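Local structure of aldehyde dehydrogenase (Bartonella henselae, 3I44) at residues D66-A71 with N222-D227; A188-V193 with K486-T491. The protein probably catalyses the NAD(P)+-dependent oxidation of aldehydes to carboxylic acids, as a member of the aldehyde dehydrogenase family. The protein carries 1 engineered substitution. One frame throughout, in Å; residues are numbered along the deposited sequence.

Contact 1. Residues D66-A71 with N222-D227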
# COMPACT_ATOMS: atom_id res chain seq x y z
N ASP A 66 -0.41 -13.45 21.52
CA ASP A 66 -1.67 -12.84 21.98
C ASP A 66 -1.38 -11.97 23.18
O ASP A 66 -1.91 -10.88 23.26
CB ASP A 66 -2.74 -13.89 22.32
CG ASP A 66 -3.27 -14.62 21.10
OD1 ASP A 66 -3.24 -14.10 19.97
OD2 ASP A 66 -3.72 -15.77 21.27
N LYS A 67 -0.54 -12.44 24.09
CA LYS A 67 -0.14 -11.67 25.28
C LYS A 67 0.48 -10.33 24.88
O LYS A 67 0.08 -9.28 25.37
CB LYS A 67 0.91 -12.43 26.11
CG LYS A 67 0.44 -13.30 27.29
CD LYS A 67 1.66 -13.77 28.18
CE LYS A 67 2.28 -12.61 29.02
NZ LYS A 67 3.52 -13.04 29.82
N ALA A 68 1.52 -10.39 24.06
CA ALA A 68 2.20 -9.19 23.53
C ALA A 68 1.20 -8.22 22.87
O ALA A 68 1.16 -7.04 23.20
CB ALA A 68 3.33 -9.59 22.57
N ILE A 69 0.34 -8.74 22.00
CA ILE A 69 -0.61 -7.89 21.30
C ILE A 69 -1.62 -7.28 22.29
O ILE A 69 -1.97 -6.12 22.16
CB ILE A 69 -1.34 -8.66 20.18
CG1 ILE A 69 -0.36 -9.07 19.06
CG2 ILE A 69 -2.52 -7.84 19.61
CD1 ILE A 69 -0.97 -10.10 18.08
N ASN A 70 -2.08 -8.06 23.28
CA ASN A 70 -3.02 -7.55 24.27
C ASN A 70 -2.39 -6.39 25.06
O ASN A 70 -3.05 -5.39 25.33
CB ASN A 70 -3.45 -8.63 25.26
CG ASN A 70 -4.57 -8.16 26.19
OD1 ASN A 70 -5.72 -8.04 25.77
ND2 ASN A 70 -4.24 -7.90 27.44
N ALA A 71 -1.13 -6.56 25.43
CA ALA A 71 -0.38 -5.52 26.15
C ALA A 71 -0.29 -4.24 25.29
O ALA A 71 -0.45 -3.14 25.81
CB ALA A 71 0.98 -6.01 26.48
N ASN A 222 6.90 -4.22 22.60
CA ASN A 222 6.95 -5.61 23.07
C ASN A 222 7.78 -6.45 22.11
O ASN A 222 7.73 -6.25 20.88
CB ASN A 222 5.53 -6.20 23.18
CG ASN A 222 4.61 -5.34 23.99
OD1 ASN A 222 4.53 -5.48 25.21
ND2 ASN A 222 3.93 -4.37 23.31
N LEU A 223 8.57 -7.37 22.66
CA LEU A 223 9.44 -8.23 21.88
C LEU A 223 9.16 -9.69 22.22
O LEU A 223 9.21 -10.08 23.40
CB LEU A 223 10.94 -7.88 22.08
CG LEU A 223 11.96 -8.73 21.28
CD1 LEU A 223 13.30 -8.02 21.09
CD2 LEU A 223 12.22 -10.08 21.96
N ILE A 224 8.82 -10.47 21.19
CA ILE A 224 8.73 -11.92 21.30
C ILE A 224 9.62 -12.52 20.22
O ILE A 224 9.68 -12.01 19.11
CB ILE A 224 7.28 -12.46 21.16
CG1 ILE A 224 6.68 -12.09 19.79
CG2 ILE A 224 6.42 -11.98 22.32
CD1 ILE A 224 5.30 -12.63 19.53
N ASN A 225 10.36 -13.57 20.56
CA ASN A 225 11.13 -14.31 19.56
C ASN A 225 10.27 -15.39 18.95
O ASN A 225 9.21 -15.76 19.51
CB ASN A 225 12.41 -14.90 20.17
CG ASN A 225 13.45 -13.85 20.48
OD1 ASN A 225 14.00 -13.78 21.58
ND2 ASN A 225 13.71 -12.99 19.50
N GLY A 226 10.66 -15.86 17.77
CA GLY A 226 9.88 -16.87 17.09
C GLY A 226 10.32 -16.97 15.67
O GLY A 226 11.22 -16.22 15.26
N ASP A 227 9.69 -17.88 14.92
CA ASP A 227 10.06 -18.10 13.52
C ASP A 227 9.04 -17.49 12.59
O ASP A 227 8.02 -16.97 13.03
CB ASP A 227 10.34 -19.59 13.23
CG ASP A 227 9.07 -20.45 13.13
OD1 ASP A 227 7.94 -20.03 13.47
OD2 ASP A 227 9.24 -21.60 12.67
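N222 meets the flank of helix 62-79 with its whole side chain. Its CB lies 4.1 Å from CB of A68, methylene against methyl. With CG swung beside the backbone N (chi1 -52°), the amide is carried along the helix surface toward the next turn. The carbon CG comes to 3.9 Å from the carbonyl O of A68. At the tip the two branches part: OD1 touches CB of A71 at 3.8 Å, while ND2 stays 3.8 Å from O of A68, too long for a bond. The amide is buried yet held at both ends, ND2 by the carbonyl of G219, OD1 by the backbone N of N31. Asparagine suits the place, since it offers donor and acceptor together where the amide is buried. I224, next but one along the chain, also points its CB at the helix, and CG2 lies 3.9 Å from CB of A68. Alanines at 68 and 71, one turn apart, give the helix a smooth face on which the amide and the branched isoleucine can lie close. The helix packs against strands 221-223 and 191-195, with I30 of strand 23-30 closing in on A71.

Contact 2. Residues A188-V193 with K486-T491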
# COMPACT_ATOMS: atom_id res chain seq x y z
N ALA A 188 4.86 8.25 15.61
CA ALA A 188 3.52 8.28 15.06
C ALA A 188 2.42 8.06 16.13
O ALA A 188 1.26 8.36 15.89
CB ALA A 188 3.37 7.24 13.94
N GLY A 189 2.80 7.56 17.30
CA GLY A 189 1.83 7.27 18.37
C GLY A 189 1.28 5.83 18.37
O GLY A 189 0.25 5.55 19.03
N CYS A 190 1.94 4.95 17.63
CA CYS A 190 1.57 3.52 17.60
C CYS A 190 2.20 2.76 18.75
O CYS A 190 3.22 3.18 19.27
CB CYS A 190 2.04 2.87 16.31
SG CYS A 190 1.26 3.50 14.85
N THR A 191 1.61 1.62 19.09
CA THR A 191 2.25 0.61 19.93
C THR A 191 2.55 -0.60 19.02
O THR A 191 2.06 -0.69 17.87
CB THR A 191 1.36 0.22 21.13
OG1 THR A 191 0.16 -0.36 20.63
CG2 THR A 191 0.98 1.48 21.97
N MET A 192 3.37 -1.53 19.48
CA MET A 192 3.97 -2.50 18.54
C MET A 192 4.41 -3.81 19.18
O MET A 192 4.73 -3.84 20.35
CB MET A 192 5.20 -1.88 17.83
CG MET A 192 6.33 -1.50 18.77
SD MET A 192 7.21 0.01 18.26
CE MET A 192 5.98 1.24 18.67
N VAL A 193 4.41 -4.86 18.36
CA VAL A 193 5.07 -6.11 18.68
C VAL A 193 6.13 -6.37 17.63
O VAL A 193 5.84 -6.44 16.43
CB VAL A 193 4.10 -7.30 18.76
CG1 VAL A 193 4.87 -8.62 19.11
CG2 VAL A 193 3.02 -7.02 19.81
N LYS A 486 5.37 8.50 8.14
CA LYS A 486 4.04 8.46 7.52
C LYS A 486 3.51 7.05 7.24
O LYS A 486 2.30 6.85 7.17
CB LYS A 486 3.97 9.29 6.23
CG LYS A 486 3.94 10.76 6.53
CD LYS A 486 4.18 11.63 5.32
CE LYS A 486 3.91 13.08 5.65
NZ LYS A 486 4.15 13.96 4.45
N GLU A 487 4.39 6.07 7.03
CA GLU A 487 3.92 4.70 6.90
C GLU A 487 3.16 4.24 8.16
O GLU A 487 2.38 3.30 8.09
CB GLU A 487 5.08 3.73 6.63
CG GLU A 487 5.81 3.90 5.29
CD GLU A 487 6.64 2.65 4.92
OE1 GLU A 487 7.39 2.13 5.78
OE2 GLU A 487 6.52 2.21 3.76
N PHE A 488 3.38 4.88 9.31
CA PHE A 488 2.66 4.51 10.56
C PHE A 488 1.45 5.41 10.90
O PHE A 488 0.90 5.37 12.03
CB PHE A 488 3.65 4.39 11.72
CG PHE A 488 4.59 3.21 11.58
CD1 PHE A 488 4.19 1.94 11.98
CD2 PHE A 488 5.86 3.36 11.03
CE1 PHE A 488 5.04 0.84 11.80
CE2 PHE A 488 6.72 2.28 10.86
CZ PHE A 488 6.31 1.02 11.25
N LEU A 489 1.04 6.21 9.91
CA LEU A 489 -0.09 7.15 10.08
C LEU A 489 -1.16 6.89 9.04
O LEU A 489 -0.83 6.57 7.91
CB LEU A 489 0.41 8.60 9.88
CG LEU A 489 1.41 9.00 10.97
CD1 LEU A 489 2.16 10.31 10.66
CD2 LEU A 489 0.67 9.08 12.30
N ASP A 490 -2.43 7.06 9.43
CA ASP A 490 -3.54 7.19 8.52
C ASP A 490 -3.79 8.68 8.32
O ASP A 490 -3.59 9.50 9.24
CB ASP A 490 -4.83 6.54 9.06
CG ASP A 490 -4.93 5.03 8.76
OD1 ASP A 490 -4.54 4.63 7.66
OD2 ASP A 490 -5.43 4.27 9.63
N THR A 491 -4.25 9.00 7.13
CA THR A 491 -4.72 10.34 6.85
C THR A 491 -6.24 10.44 7.00
O THR A 491 -7.00 9.54 6.62
CB THR A 491 -4.34 10.78 5.45
OG1 THR A 491 -4.63 9.75 4.53
CG2 THR A 491 -2.81 11.12 5.35
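F488 and C190 both turn their first side-chain bond so that the next atom stands beside the backbone N, at chi1 -69° and -65° respectively. For F488 this carries the ring away from 188-193, so that CB and the carbonyl meet C190; the side chain also packs on A185 of helix 174-188. The sulfur SG comes to 3.4 Å from O of F488 and 4.0 Å from CB of F488, and stands oblique to the ring. A188 touches the same residue from the end of helix 174-188: its methyl CB is 3.6 Å from CB of F488 and equally close to O of F488. L489 completes the cluster. Its CB points neither at nor away from A188, but the branch CD2 reaches back to 3.7 Å from CB of A188. Small residues suit the approach: alanine lets CA of A188 come within 5.9 Å of CA of F488, and cysteine adds a compact, polarisable atom beside the carbonyl oxygen. G189, with a positive phi of 92°, ends the helix in a Schellman motif and turns the chain into strand 191-195. Across the contact, K486 to L489 form a type I turn, closed by the bond from N of L489 to O of K486, which leads from helix 481-486 into strand 489-494. Two helix-to-strand connections therefore meet, each delivering a strand beside strand 156-168. Helix 174-188 leading into parallel strand 191-195 is the repeating element of the Rossmann-like nucleotide-binding domain of aldehyde dehydrogenases, and antiparallel 489-494 joins that sheet from the far end of the chain.

How the contacts relate
The centres of contacts 1 and 2 lie about 18 Å apart, yet they touch. Both reach one mixed sheet, in which strand 221-223 of contact 1 runs parallel to strand 191-195 of contact 2. At the seam, ND2 of N222 probably donates a hydrogen bond to O of M192, 3.1 Å away, and V193 packs against A68, I69 and I224. Along the chain the segments alternate: 66-71, 188-193, 222-227, 486-491. Contact 1 brings an early helix onto the sheet, and contact 2 brings in the C-terminal strand, whose D490 forms salt bridges with R451 and R476 of the second subunit. Sequence-distant parts thus join in one buried body that extends to the subunit interface.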